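Multicopper oxidase (Uncultured bacterium, PDB 4E9X) probably oxidises substrates at a mononuclear copper centre and passes the electrons to a copper cluster where dioxygen is reduced to water. Local coordinates at residues 7-13 and 25-30; 31-36 and 297-301; 143-149 and 165-171; 292-297 and 310-314. All blocks are in the same frame, centred on the assembly; numbering follows the deposited sequence. Where two conformers were deposited one is given.

Contact 1. Residues 7-13 and 25-30; sequences DMTIEEV and VFGFNG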
loop_
_atom_site.group_PDB
_atom_site.type_symbol
_atom_site.label_atom_id
_atom_site.label_comp_id
_atom_site.label_asym_id
_atom_site.label_seq_id
_atom_site.Cartn_x
_atom_site.Cartn_y
_atom_site.Cartn_z
ATOM N N ASP A 7 15.879 -31.826 -6.192
ATOM C CA ASP A 7 16.965 -31.370 -7.052
ATOM C C ASP A 7 16.384 -30.262 -7.953
ATOM O O ASP A 7 15.392 -30.514 -8.648
ATOM C CB ASP A 7 17.555 -32.481 -7.905
ATOM C CG ASP A 7 18.332 -33.507 -7.122
ATOM O OD1 ASP A 7 19.182 -33.137 -6.257
ATOM O OD2 ASP A 7 18.185 -34.753 -7.322
ATOM N N MET A 8 16.949 -29.059 -7.878
ATOM C CA MET A 8 16.394 -27.975 -8.676
ATOM C C MET A 8 17.482 -27.427 -9.592
ATOM O O MET A 8 18.666 -27.519 -9.244
ATOM C CB MET A 8 15.809 -26.878 -7.787
ATOM C CG MET A 8 15.079 -25.751 -8.529
ATOM S SD MET A 8 14.426 -24.560 -7.297
ATOM C CE MET A 8 14.380 -25.771 -5.962
ATOM N N THR A 9 17.128 -26.921 -10.750
ATOM C CA THR A 9 18.106 -26.256 -11.619
ATOM C C THR A 9 17.604 -24.808 -11.838
ATOM O O THR A 9 16.472 -24.448 -11.457
ATOM C CB THR A 9 18.294 -26.877 -12.995
ATOM O OG1 THR A 9 17.057 -26.761 -13.735
ATOM C CG2 THR A 9 18.653 -28.370 -12.835
ATOM N N ILE A 10 18.499 -24.017 -12.386
ATOM C CA ILE A 10 18.245 -22.651 -12.766
ATOM C C ILE A 10 18.558 -22.571 -14.263
ATOM O O ILE A 10 19.694 -22.957 -14.597
ATOM C CB ILE A 10 19.017 -21.589 -11.978
ATOM C CG1 ILE A 10 19.028 -21.859 -10.475
ATOM C CG2 ILE A 10 18.418 -20.207 -12.231
ATOM C CD1 ILE A 10 19.882 -20.866 -9.691
ATOM N N GLU A 11 17.647 -22.130 -15.099
ATOM C CA GLU A 11 17.765 -22.239 -16.555
ATOM C C GLU A 11 17.521 -20.907 -17.232
ATOM O O GLU A 11 16.683 -20.125 -16.754
ATOM C CB GLU A 11 16.729 -23.250 -17.114
ATOM C CG GLU A 11 16.856 -24.623 -16.449
ATOM C CD GLU A 11 18.082 -25.435 -16.802
ATOM O OE1 GLU A 11 18.807 -25.114 -17.767
ATOM O OE2 GLU A 11 18.360 -26.452 -16.064
ATOM N N GLU A 12 18.192 -20.657 -18.366
ATOM C CA GLU A 12 17.868 -19.520 -19.200
ATOM C C GLU A 12 16.818 -19.980 -20.207
ATOM O O GLU A 12 17.082 -20.815 -21.059
ATOM C CB GLU A 12 19.116 -19.013 -19.951
ATOM C CG GLU A 12 20.118 -18.441 -18.966
ATOM C CD GLU A 12 21.379 -17.874 -19.559
ATOM O OE1 GLU A 12 21.559 -17.872 -20.803
ATOM O OE2 GLU A 12 22.202 -17.370 -18.760
ATOM N N VAL A 13 15.613 -19.411 -20.056
ATOM C CA VAL A 13 14.521 -19.709 -20.967
ATOM C C VAL A 13 13.799 -18.417 -21.292
ATOM O O VAL A 13 14.000 -17.372 -20.625
ATOM C CB VAL A 13 13.524 -20.757 -20.395
ATOM C CG1 VAL A 13 14.210 -22.089 -20.151
ATOM C CG2 VAL A 13 12.866 -20.263 -19.091
ATOM N N VAL A 25 14.066 -14.982 -18.997
ATOM C CA VAL A 25 13.948 -15.161 -17.574
ATOM C C VAL A 25 14.994 -16.168 -17.096
ATOM O O VAL A 25 15.606 -16.885 -17.892
ATOM C CB VAL A 25 12.545 -15.621 -17.130
ATOM C CG1 VAL A 25 11.529 -14.473 -17.481
ATOM C CG2 VAL A 25 12.144 -16.954 -17.721
ATOM N N PHE A 26 15.228 -16.236 -15.797
ATOM C CA PHE A 26 16.027 -17.267 -15.169
ATOM C C PHE A 26 15.073 -18.180 -14.394
ATOM O O PHE A 26 14.798 -17.964 -13.231
ATOM C CB PHE A 26 17.070 -16.651 -14.238
ATOM C CG PHE A 26 18.131 -15.806 -14.928
ATOM C CD1 PHE A 26 18.958 -16.325 -15.912
ATOM C CD2 PHE A 26 18.279 -14.474 -14.547
ATOM C CE1 PHE A 26 19.956 -15.550 -16.506
ATOM C CE2 PHE A 26 19.270 -13.693 -15.140
ATOM C CZ PHE A 26 20.105 -14.256 -16.099
ATOM N N GLY A 27 14.543 -19.182 -15.080
ATOM C CA GLY A 27 13.458 -19.967 -14.472
ATOM C C GLY A 27 14.009 -21.118 -13.679
ATOM O O GLY A 27 14.824 -21.926 -14.154
ATOM N N PHE A 28 13.572 -21.249 -12.441
ATOM C CA PHE A 28 13.808 -22.454 -11.666
ATOM C C PHE A 28 13.144 -23.615 -12.414
ATOM O O PHE A 28 11.976 -23.543 -12.787
ATOM C CB PHE A 28 13.240 -22.284 -10.256
ATOM C CG PHE A 28 14.021 -21.269 -9.404
ATOM C CD1 PHE A 28 15.354 -21.512 -9.093
ATOM C CD2 PHE A 28 13.417 -20.115 -8.962
ATOM C CE1 PHE A 28 16.117 -20.607 -8.341
ATOM C CE2 PHE A 28 14.139 -19.247 -8.180
ATOM C CZ PHE A 28 15.491 -19.479 -7.839
ATOM N N ASN A 29 13.923 -24.664 -12.674
ATOM C CA ASN A 29 13.526 -25.802 -13.493
ATOM C C ASN A 29 12.957 -25.298 -14.809
ATOM O O ASN A 29 12.080 -25.963 -15.410
ATOM C CB ASN A 29 12.542 -26.712 -12.762
ATOM C CG ASN A 29 13.195 -27.524 -11.665
ATOM O OD1 ASN A 29 14.382 -27.357 -11.375
ATOM N ND2 ASN A 29 12.433 -28.421 -11.053
ATOM N N GLY A 30 13.426 -24.176 -15.325
ATOM C CA GLY A 30 13.005 -23.718 -16.628
ATOM C C GLY A 30 11.560 -23.261 -16.698
ATOM O O GLY A 30 10.960 -23.255 -17.759
HETATM O O HOH W 1 15.453 -30.574 -11.273
#

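Contact 2. Residues 31-36 and 297-301; sequences QVPGPL and YSESL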
loop_
_atom_site.group_PDB
_atom_site.type_symbol
_atom_site.label_atom_id
_atom_site.label_comp_id
_atom_site.label_asym_id
_atom_site.label_seq_id
_atom_site.Cartn_x
_atom_site.Cartn_y
_atom_site.Cartn_z
ATOM N N GLN A 31 10.986 -22.810 -15.553
ATOM C CA GLN A 31 9.586 -22.375 -15.603
ATOM C C GLN A 31 9.424 -21.150 -14.681
ATOM O O GLN A 31 10.212 -20.975 -13.737
ATOM C CB GLN A 31 8.640 -23.490 -15.154
ATOM C CG GLN A 31 8.983 -24.106 -13.770
ATOM C CD GLN A 31 7.865 -25.052 -13.351
ATOM O OE1 GLN A 31 7.815 -26.203 -13.815
ATOM N NE2 GLN A 31 6.985 -24.583 -12.483
ATOM N N VAL A 32 8.372 -20.358 -14.953
ATOM C CA VAL A 32 7.991 -19.226 -14.124
ATOM C C VAL A 32 6.462 -19.278 -13.975
ATOM O O VAL A 32 5.820 -19.276 -15.042
ATOM C CB VAL A 32 8.387 -17.868 -14.655
ATOM C CG1 VAL A 32 7.994 -16.798 -13.637
ATOM C CG2 VAL A 32 9.925 -17.826 -14.922
ATOM N N PRO A 33 5.844 -19.346 -12.798
ATOM C CA PRO A 33 6.464 -19.516 -11.485
ATOM C C PRO A 33 7.337 -20.789 -11.415
ATOM O O PRO A 33 7.175 -21.731 -12.220
ATOM C CB PRO A 33 5.248 -19.773 -10.603
ATOM C CG PRO A 33 4.065 -19.124 -11.290
ATOM C CD PRO A 33 4.363 -19.281 -12.757
ATOM N N GLY A 34 8.293 -20.761 -10.513
ATOM C CA GLY A 34 9.112 -21.928 -10.244
ATOM C C GLY A 34 8.226 -23.067 -9.726
ATOM O O GLY A 34 7.029 -22.919 -9.415
ATOM N N PRO A 35 8.828 -24.262 -9.604
ATOM C CA PRO A 35 8.110 -25.446 -9.090
ATOM C C PRO A 35 7.493 -25.205 -7.722
ATOM O O PRO A 35 8.011 -24.492 -6.853
ATOM C CB PRO A 35 9.200 -26.517 -9.010
ATOM C CG PRO A 35 10.185 -26.052 -10.038
ATOM C CD PRO A 35 10.258 -24.543 -9.918
ATOM N N LEU A 36 6.317 -25.815 -7.546
ATOM C CA LEU A 36 5.708 -25.824 -6.240
ATOM C C LEU A 36 6.466 -26.786 -5.324
ATOM O O LEU A 36 6.680 -27.964 -5.669
ATOM C CB LEU A 36 4.255 -26.346 -6.355
ATOM C CG LEU A 36 3.551 -26.731 -5.036
ATOM C CD1 LEU A 36 3.311 -25.521 -4.124
ATOM C CD2 LEU A 36 2.193 -27.383 -5.381
ATOM N N TYR A 297 -1.856 -23.927 -9.812
ATOM C CA TYR A 297 -1.268 -25.034 -9.035
ATOM C C TYR A 297 -2.315 -25.849 -8.301
ATOM O O TYR A 297 -2.007 -26.671 -7.436
ATOM C CB TYR A 297 -0.142 -24.583 -8.103
ATOM C CG TYR A 297 1.242 -24.592 -8.687
ATOM C CD1 TYR A 297 1.747 -25.667 -9.398
ATOM C CD2 TYR A 297 2.091 -23.506 -8.455
ATOM C CE1 TYR A 297 3.058 -25.667 -9.928
ATOM C CE2 TYR A 297 3.385 -23.479 -8.968
ATOM C CZ TYR A 297 3.863 -24.557 -9.692
ATOM O OH TYR A 297 5.135 -24.578 -10.225
ATOM N N SER A 298 -3.623 -25.725 -8.649
ATOM C CA SER A 298 -4.644 -26.395 -7.812
ATOM C C SER A 298 -4.618 -27.895 -7.951
ATOM O O SER A 298 -4.977 -28.575 -7.033
ATOM C CB SER A 298 -6.040 -25.901 -8.228
ATOM O OG SER A 298 -6.181 -24.513 -7.986
ATOM N N GLU A 299 -4.185 -28.398 -9.116
ATOM C CA GLU A 299 -4.089 -29.875 -9.223
ATOM C C GLU A 299 -2.834 -30.348 -8.499
ATOM O O GLU A 299 -2.879 -31.303 -7.706
ATOM C CB GLU A 299 -4.099 -30.308 -10.693
ATOM C CG GLU A 299 -5.455 -29.972 -11.339
ATOM C CD GLU A 299 -6.640 -30.593 -10.595
ATOM O OE1 GLU A 299 -6.664 -31.740 -10.070
ATOM O OE2 GLU A 299 -7.671 -29.908 -10.465
ATOM N N SER A 300 -1.697 -29.683 -8.701
ATOM C CA SER A 300 -0.479 -30.102 -7.981
ATOM C C SER A 300 -0.680 -30.067 -6.471
ATOM O O SER A 300 -0.096 -30.944 -5.812
ATOM C CB SER A 300 0.691 -29.158 -8.307
ATOM O OG SER A 300 0.967 -29.156 -9.698
ATOM N N LEU A 301 -1.434 -29.085 -5.968
ATOM C CA LEU A 301 -1.632 -28.975 -4.528
ATOM C C LEU A 301 -2.375 -30.169 -3.962
ATOM O O LEU A 301 -2.287 -30.354 -2.736
ATOM C CB LEU A 301 -2.376 -27.668 -4.203
ATOM C CG LEU A 301 -1.439 -26.471 -4.256
ATOM C CD1 LEU A 301 -2.201 -25.166 -4.381
ATOM C CD2 LEU A 301 -0.584 -26.374 -2.972
#

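Contact 3. Residues 143-149 and 165-171; sequences MMSTWES and ADYFSVN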
loop_
_atom_site.group_PDB
_atom_site.type_symbol
_atom_site.label_atom_id
_atom_site.label_comp_id
_atom_site.label_asym_id
_atom_site.label_seq_id
_atom_site.Cartn_x
_atom_site.Cartn_y
_atom_site.Cartn_z
ATOM N N MET A 143 0.532 -15.591 -7.909
ATOM C CA MET A 143 1.780 -14.842 -7.651
ATOM C C MET A 143 1.823 -13.687 -8.622
ATOM O O MET A 143 1.897 -13.895 -9.864
ATOM C CB MET A 143 2.980 -15.787 -7.885
ATOM C CG MET A 143 2.891 -17.033 -6.989
ATOM S SD MET A 143 4.407 -18.045 -6.950
ATOM C CE MET A 143 5.445 -17.025 -5.907
ATOM N N MET A 144 1.726 -12.481 -8.116
ATOM C CA MET A 144 1.648 -11.292 -8.967
ATOM C C MET A 144 3.016 -10.685 -9.179
ATOM O O MET A 144 3.848 -10.688 -8.269
ATOM C CB MET A 144 0.721 -10.225 -8.348
ATOM C CG MET A 144 -0.754 -10.376 -8.752
ATOM S SD MET A 144 -1.544 -11.912 -8.234
ATOM C CE MET A 144 -1.481 -11.696 -6.440
ATOM N N SER A 145 3.285 -10.171 -10.390
ATOM C CA SER A 145 4.541 -9.501 -10.693
ATOM C C SER A 145 4.290 -8.557 -11.873
ATOM O O SER A 145 3.205 -8.455 -12.448
ATOM C CB SER A 145 5.671 -10.472 -10.953
ATOM O OG SER A 145 5.472 -11.194 -12.153
ATOM N N THR A 146 5.381 -7.841 -12.145
ATOM C CA THR A 146 5.363 -6.839 -13.211
ATOM C C THR A 146 6.553 -7.033 -14.143
ATOM O O THR A 146 7.534 -7.698 -13.800
ATOM C CB THR A 146 5.352 -5.372 -12.683
ATOM O OG1 THR A 146 6.657 -5.047 -12.208
ATOM C CG2 THR A 146 4.335 -5.236 -11.554
ATOM N N TRP A 147 6.491 -6.421 -15.320
ATOM C CA TRP A 147 7.479 -6.676 -16.367
ATOM C C TRP A 147 7.800 -5.351 -17.060
ATOM O O TRP A 147 6.927 -4.529 -17.239
ATOM C CB TRP A 147 6.982 -7.649 -17.434
ATOM C CG TRP A 147 6.473 -8.931 -16.799
ATOM C CD1 TRP A 147 5.195 -9.123 -16.317
ATOM C CD2 TRP A 147 7.189 -10.126 -16.549
ATOM N NE1 TRP A 147 5.081 -10.407 -15.780
ATOM C CE2 TRP A 147 6.293 -11.031 -15.915
ATOM C CE3 TRP A 147 8.529 -10.510 -16.797
ATOM C CZ2 TRP A 147 6.686 -12.326 -15.532
ATOM C CZ3 TRP A 147 8.870 -11.805 -16.397
ATOM C CH2 TRP A 147 7.979 -12.703 -15.778
ATOM N N GLU A 148 9.061 -5.209 -17.469
ATOM C CA GLU A 148 9.525 -3.994 -18.161
ATOM C C GLU A 148 9.888 -4.368 -19.586
ATOM O O GLU A 148 10.934 -4.989 -19.806
ATOM C CB GLU A 148 10.769 -3.452 -17.449
ATOM C CG GLU A 148 10.422 -3.063 -16.011
ATOM C CD GLU A 148 11.603 -2.921 -15.099
ATOM O OE1 GLU A 148 12.728 -3.037 -15.641
ATOM O OE2 GLU A 148 11.498 -2.712 -13.885
ATOM N N SER A 149 9.060 -4.060 -20.571
ATOM C CA SER A 149 9.302 -4.586 -21.911
ATOM C C SER A 149 10.634 -4.134 -22.497
ATOM O O SER A 149 11.177 -4.886 -23.337
ATOM C CB SER A 149 8.148 -4.194 -22.863
ATOM O OG SER A 149 8.122 -2.808 -23.115
ATOM N N ALA A 165 7.617 -0.245 -15.898
ATOM C CA ALA A 165 6.863 -1.528 -15.819
ATOM C C ALA A 165 5.577 -1.314 -16.583
ATOM O O ALA A 165 4.747 -0.523 -16.153
ATOM C CB ALA A 165 6.661 -1.960 -14.372
ATOM N N ASP A 166 5.459 -1.971 -17.738
ATOM C CA ASP A 166 4.363 -1.731 -18.632
ATOM C C ASP A 166 3.549 -2.998 -18.908
ATOM O O ASP A 166 2.550 -2.928 -19.635
ATOM C CB ASP A 166 4.815 -1.111 -19.953
ATOM C CG ASP A 166 5.959 -1.850 -20.633
ATOM O OD1 ASP A 166 6.540 -2.785 -20.078
ATOM O OD2 ASP A 166 6.309 -1.462 -21.784
ATOM N N TYR A 167 3.901 -4.120 -18.301
ATOM C CA TYR A 167 3.071 -5.323 -18.365
ATOM C C TYR A 167 3.005 -5.920 -16.950
ATOM O O TYR A 167 3.837 -5.682 -16.103
ATOM C CB TYR A 167 3.581 -6.372 -19.327
ATOM C CG TYR A 167 3.512 -6.025 -20.801
ATOM C CD1 TYR A 167 2.566 -6.598 -21.627
ATOM C CD2 TYR A 167 4.470 -5.139 -21.336
ATOM C CE1 TYR A 167 2.514 -6.291 -23.011
ATOM C CE2 TYR A 167 4.412 -4.841 -22.702
ATOM C CZ TYR A 167 3.455 -5.409 -23.536
ATOM O OH TYR A 167 3.440 -5.083 -24.884
ATOM N N PHE A 168 1.902 -6.616 -16.709
ATOM C CA PHE A 168 1.479 -7.064 -15.359
ATOM C C PHE A 168 0.900 -8.470 -15.411
ATOM O O PHE A 168 0.264 -8.795 -16.423
ATOM C CB PHE A 168 0.472 -6.072 -14.735
ATOM C CG PHE A 168 0.967 -4.632 -14.825
ATOM C CD1 PHE A 168 1.790 -4.141 -13.810
ATOM C CD2 PHE A 168 0.658 -3.843 -15.929
ATOM C CE1 PHE A 168 2.305 -2.859 -13.924
ATOM C CE2 PHE A 168 1.192 -2.550 -16.036
ATOM C CZ PHE A 168 2.018 -2.087 -15.026
ATOM N N SER A 169 1.078 -9.289 -14.386
ATOM C CA SER A 169 0.639 -10.659 -14.536
ATOM C C SER A 169 0.238 -11.287 -13.215
ATOM O O SER A 169 0.597 -10.844 -12.116
ATOM C CB SER A 169 1.766 -11.513 -15.164
ATOM O OG SER A 169 2.963 -11.417 -14.341
ATOM N N VAL A 170 -0.501 -12.395 -13.353
ATOM C CA VAL A 170 -0.609 -13.394 -12.310
ATOM C C VAL A 170 0.011 -14.668 -12.867
ATOM O O VAL A 170 -0.289 -15.072 -14.003
ATOM C CB VAL A 170 -2.076 -13.590 -11.840
ATOM C CG1 VAL A 170 -3.037 -13.875 -12.986
ATOM C CG2 VAL A 170 -2.145 -14.732 -10.780
ATOM N N ASN A 171 0.875 -15.307 -12.102
ATOM C CA ASN A 171 1.588 -16.542 -12.501
ATOM C C ASN A 171 2.214 -16.369 -13.870
ATOM O O ASN A 171 2.144 -17.271 -14.715
ATOM C CB ASN A 171 0.667 -17.757 -12.427
ATOM C CG ASN A 171 0.252 -17.999 -10.978
ATOM O OD1 ASN A 171 0.796 -17.377 -10.079
ATOM N ND2 ASN A 171 -0.745 -18.865 -10.744
HETATM O O HOH W 2 3.318 -13.053 -12.208
#

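Contact 4. Residues 292-297 and 310-314; sequences DPNFFY and HDGFK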
loop_
_atom_site.group_PDB
_atom_site.type_symbol
_atom_site.label_atom_id
_atom_site.label_comp_id
_atom_site.label_asym_id
_atom_site.label_seq_id
_atom_site.Cartn_x
_atom_site.Cartn_y
_atom_site.Cartn_z
ATOM N N ASP A 292 -6.149 -24.714 -18.939
ATOM C CA ASP A 292 -5.136 -25.318 -18.083
ATOM C C ASP A 292 -5.668 -25.440 -16.642
ATOM O O ASP A 292 -5.698 -24.443 -15.924
ATOM C CB ASP A 292 -3.882 -24.448 -18.083
ATOM C CG ASP A 292 -2.831 -24.960 -17.151
ATOM O OD1 ASP A 292 -2.970 -26.076 -16.606
ATOM O OD2 ASP A 292 -1.816 -24.199 -16.947
ATOM N N PRO A 293 -6.053 -26.630 -16.201
ATOM C CA PRO A 293 -6.628 -26.753 -14.839
ATOM C C PRO A 293 -5.595 -26.498 -13.750
ATOM O O PRO A 293 -5.982 -26.411 -12.560
ATOM C CB PRO A 293 -7.122 -28.181 -14.767
ATOM C CG PRO A 293 -6.409 -28.920 -15.867
ATOM C CD PRO A 293 -6.004 -27.909 -16.934
ATOM N N ASN A 294 -4.303 -26.460 -14.080
ATOM C CA ASN A 294 -3.266 -26.259 -13.080
ATOM C C ASN A 294 -2.595 -24.901 -13.133
ATOM O O ASN A 294 -1.514 -24.739 -12.551
ATOM C CB ASN A 294 -2.178 -27.353 -13.247
ATOM C CG ASN A 294 -1.430 -27.620 -11.963
ATOM O OD1 ASN A 294 -1.994 -27.610 -10.863
ATOM N ND2 ASN A 294 -0.134 -27.924 -12.116
ATOM N N PHE A 295 -3.215 -23.926 -13.759
ATOM C CA PHE A 295 -2.646 -22.584 -13.882
ATOM C C PHE A 295 -2.433 -21.933 -12.522
ATOM O O PHE A 295 -1.585 -21.059 -12.406
ATOM C CB PHE A 295 -3.586 -21.737 -14.746
ATOM C CG PHE A 295 -3.044 -20.300 -14.925
ATOM C CD1 PHE A 295 -2.003 -20.020 -15.782
ATOM C CD2 PHE A 295 -3.600 -19.271 -14.175
ATOM C CE1 PHE A 295 -1.505 -18.711 -15.900
ATOM C CE2 PHE A 295 -3.128 -17.977 -14.269
ATOM C CZ PHE A 295 -2.083 -17.705 -15.131
ATOM N N PHE A 296 -3.209 -22.326 -11.514
ATOM C CA PHE A 296 -3.025 -21.815 -10.155
ATOM C C PHE A 296 -2.506 -22.890 -9.221
ATOM O O PHE A 296 -2.638 -22.785 -8.000
ATOM C CB PHE A 296 -4.360 -21.254 -9.594
ATOM C CG PHE A 296 -5.000 -20.190 -10.459
ATOM C CD1 PHE A 296 -4.500 -18.886 -10.435
ATOM C CD2 PHE A 296 -6.080 -20.471 -11.301
ATOM C CE1 PHE A 296 -5.087 -17.880 -11.191
ATOM C CE2 PHE A 296 -6.679 -19.442 -12.059
ATOM C CZ PHE A 296 -6.171 -18.155 -12.025
ATOM N N TYR A 297 -1.856 -23.927 -9.812
ATOM C CA TYR A 297 -1.268 -25.034 -9.035
ATOM C C TYR A 297 -2.315 -25.849 -8.301
ATOM O O TYR A 297 -2.007 -26.671 -7.436
ATOM C CB TYR A 297 -0.142 -24.583 -8.103
ATOM C CG TYR A 297 1.242 -24.592 -8.687
ATOM C CD1 TYR A 297 1.747 -25.667 -9.398
ATOM C CD2 TYR A 297 2.091 -23.506 -8.455
ATOM C CE1 TYR A 297 3.058 -25.667 -9.928
ATOM C CE2 TYR A 297 3.385 -23.479 -8.968
ATOM C CZ TYR A 297 3.863 -24.557 -9.692
ATOM O OH TYR A 297 5.135 -24.578 -10.225
ATOM N N HIS A 310 5.365 -27.673 -13.670
ATOM C CA HIS A 310 4.131 -27.543 -14.409
ATOM C C HIS A 310 4.477 -27.046 -15.813
ATOM O O HIS A 310 5.071 -25.959 -15.998
ATOM C CB HIS A 310 3.148 -26.577 -13.743
ATOM C CG HIS A 310 1.908 -26.373 -14.582
ATOM N ND1 HIS A 310 1.260 -27.447 -15.168
ATOM C CD2 HIS A 310 1.237 -25.234 -14.862
ATOM C CE1 HIS A 310 0.201 -26.939 -15.818
ATOM N NE2 HIS A 310 0.178 -25.617 -15.665
ATOM N N ASP A 311 4.083 -27.849 -16.827
ATOM C CA ASP A 311 4.491 -27.468 -18.169
ATOM C C ASP A 311 3.783 -26.226 -18.663
ATOM O O ASP A 311 4.303 -25.570 -19.552
ATOM C CB ASP A 311 4.301 -28.626 -19.169
ATOM C CG ASP A 311 2.934 -29.253 -19.194
ATOM O OD1 ASP A 311 1.955 -28.589 -18.755
ATOM O OD2 ASP A 311 2.833 -30.446 -19.586
ATOM N N GLY A 312 2.647 -25.801 -18.098
ATOM C CA GLY A 312 2.028 -24.537 -18.539
ATOM C C GLY A 312 2.881 -23.355 -18.167
ATOM O O GLY A 312 2.646 -22.261 -18.680
ATOM N N PHE A 313 3.852 -23.543 -17.266
ATOM C CA PHE A 313 4.727 -22.432 -16.839
ATOM C C PHE A 313 6.098 -22.526 -17.482
ATOM O O PHE A 313 6.950 -21.648 -17.231
ATOM C CB PHE A 313 4.922 -22.513 -15.320
ATOM C CG PHE A 313 3.633 -22.336 -14.519
ATOM C CD1 PHE A 313 2.564 -21.628 -15.002
ATOM C CD2 PHE A 313 3.581 -22.877 -13.244
ATOM C CE1 PHE A 313 1.457 -21.469 -14.178
ATOM C CE2 PHE A 313 2.461 -22.723 -12.423
ATOM C CZ PHE A 313 1.374 -21.975 -12.902
ATOM N N LYS A 314 6.381 -23.547 -18.283
ATOM C CA LYS A 314 7.718 -23.716 -18.856
ATOM C C LYS A 314 8.039 -22.763 -20.007
ATOM O O LYS A 314 7.153 -22.459 -20.822
ATOM C CB LYS A 314 7.874 -25.150 -19.406
ATOM C CG LYS A 314 8.049 -26.144 -18.241
ATOM C CD LYS A 314 7.985 -27.522 -18.901
ATOM C CE LYS A 314 8.099 -28.684 -17.983
ATOM N NZ LYS A 314 9.525 -28.772 -17.624
#

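Contact 1. Residues 7-13 and 25-30
The side chain of N29 turns back onto the backbone of T9: OD1 accepts from T9 N at 2.8 Å, nearly along the C=O axis, while N29 N gives its own hydrogen to T9 O from above that carbonyl's plane. The M8 side chain crosses that of N29 at about a right angle, CG 3.3 Å from N29 OD1, and with CG anti to the backbone N (chi1 -174°) SD is carried on to F28, 4.4 Å from the ring centroid, an oblique Met-aromatic contact made in one of two M8 conformers. I10 runs alongside the same ring, CG1 3.8 Å from F28 CE1. This is an antiparallel beta hairpin of the N-terminal cupredoxin-like domain; a type II turn from G27 to G30 takes the chain out of the second strand, and G27 O is gripped from opposite faces by E11 N and G30 N. On the I10 side of the sheet, E12 lies beside F26 and brings OE2 to the ring edge, 3.7 Å from CE1; that oxygen is hydrogen-bonded to S54 OG. The F26 ring also meets the copper ligands H57 and H112. On the other side V13 CG2 touches V25 CG2 at 3.7 Å.

Contact 2. Residues 31-36 and 297-301
L36 and Y297 bring their CA atoms within 7.6 Å of each other where two irregular pieces of backbone meet, one kinked by a cis peptide bond before P33 and the other turning at Y297 with positive phi (65°). In this two-domain multicopper oxidase of cupredoxin-like type, the contact marks the return of the C-terminal part of the chain to the first domain: the loop leading into strand 36-40 receives an aromatic side chain from the segment that runs on to strand 306-308, its neighbour in the sheet. The phenol enters with its oxygen leading, and Y297 OH donates to G34 O at 2.6 Å, a short bond that meets the carbonyl from above its plane. Q31 NE2 comes from the opposite direction, its amide only 15° from the plane of the ring, and stands 2.9 Å from Y297 OH; the same nitrogen is held by P33 O. Over one ring face sits L36 CB, 3.7 Å from the centroid and almost on the normal, a CH-pi contact. A phenylalanine in place of Y297 would probably leave G34 O without its hydroxyl donor. Farther out, the leucine sends its branch past the ring, since CG stands anti to the backbone N (chi1 167°), and L36 CD2 ends 3.7 Å from S300 CB and 3.8 Å from L301 CD2.

Contact 3. Residues 143-149 and 165-171
D166 grips S149 with both carboxylate oxygens: OD2 accepts from S149 OG at 2.6 Å and OD1 from S149 N at 2.9 Å, each through its syn lone pair. A shorter, uncharged alanine at D166 would probably leave both S149 donors without these acceptors and free the serine hydroxyl to turn. Next along, W147 NE1 donates almost straight (169°) to S169 OG, in the plane of the indole. Water 2 joins that hydroxyl to S145 OG and M143 O, and N171 OD1 takes M143 N at 2.8 Å. W147 O accepts from both D166 N and Y167 N, the mark of a classic beta bulge in this antiparallel edge of a second-domain sheet. Around these bonds T146 CG2 meets the F168 ring edge at 3.6 Å and M144 SD rests against V170 CG2; F168 also packs on P161 of a neighbouring subunit. The side-chain bonds continue the strand pairing past both ends of its ladder, and the buried indole N-H is satisfied within the sheet.

Contact 4. Residues 292-297 and 310-314
H310 NE2 donates to D292 OD2 at 2.8 Å with a nearly straight N-H (168°), in the plane of the imidazole and onto the syn lone pair of the carboxylate. N294 passes over one face of this imidazole, its amide plane steeply turned against the ring and CB 3.8 Å from the centroid in a CH-pi contact; G312 N lies over the opposite face. F313 sets a ring edge against the face of Y297 opposite L36, T-shaped with planes at 85° and centroids 5.1 Å apart, and puts CZ 3.1 Å from F295 O. The next shell sets these groups in place. D292 OD1 takes N294 N in an Asx turn at the start of a type I turn, S300 OG receives N294 ND2, and F313 N bonds to H310 O across the 3-10 turn. Both loops belong to the C-terminal part of the chain, on either side of strand 306-308. Bonded to a carboxylate and sandwiched by N294 and G312, the imidazole is probably held in its rotation and stabilised in the charged form.

In the fold
From the N terminus, contact 1 closes the 11-residue loop of a long hairpin in the first domain, and its chain runs straight into 31-36. Contact 2 then opens a loop of 260 residues that returns only at 297-301. Nested inside it, contact 3 closes a local loop at the edge of a second-domain sheet. Contact 4 crosses contact 2: 292-297 runs into its closing segment, sharing Y297, and 310-314 follows it. A further tie knits the pair, with Q31 OE1 meeting H310 N. N171 ND2 reaches F295 O, linking contacts 3 and 4, while V25 packs on W147, bringing the hairpin against the second-domain sheet.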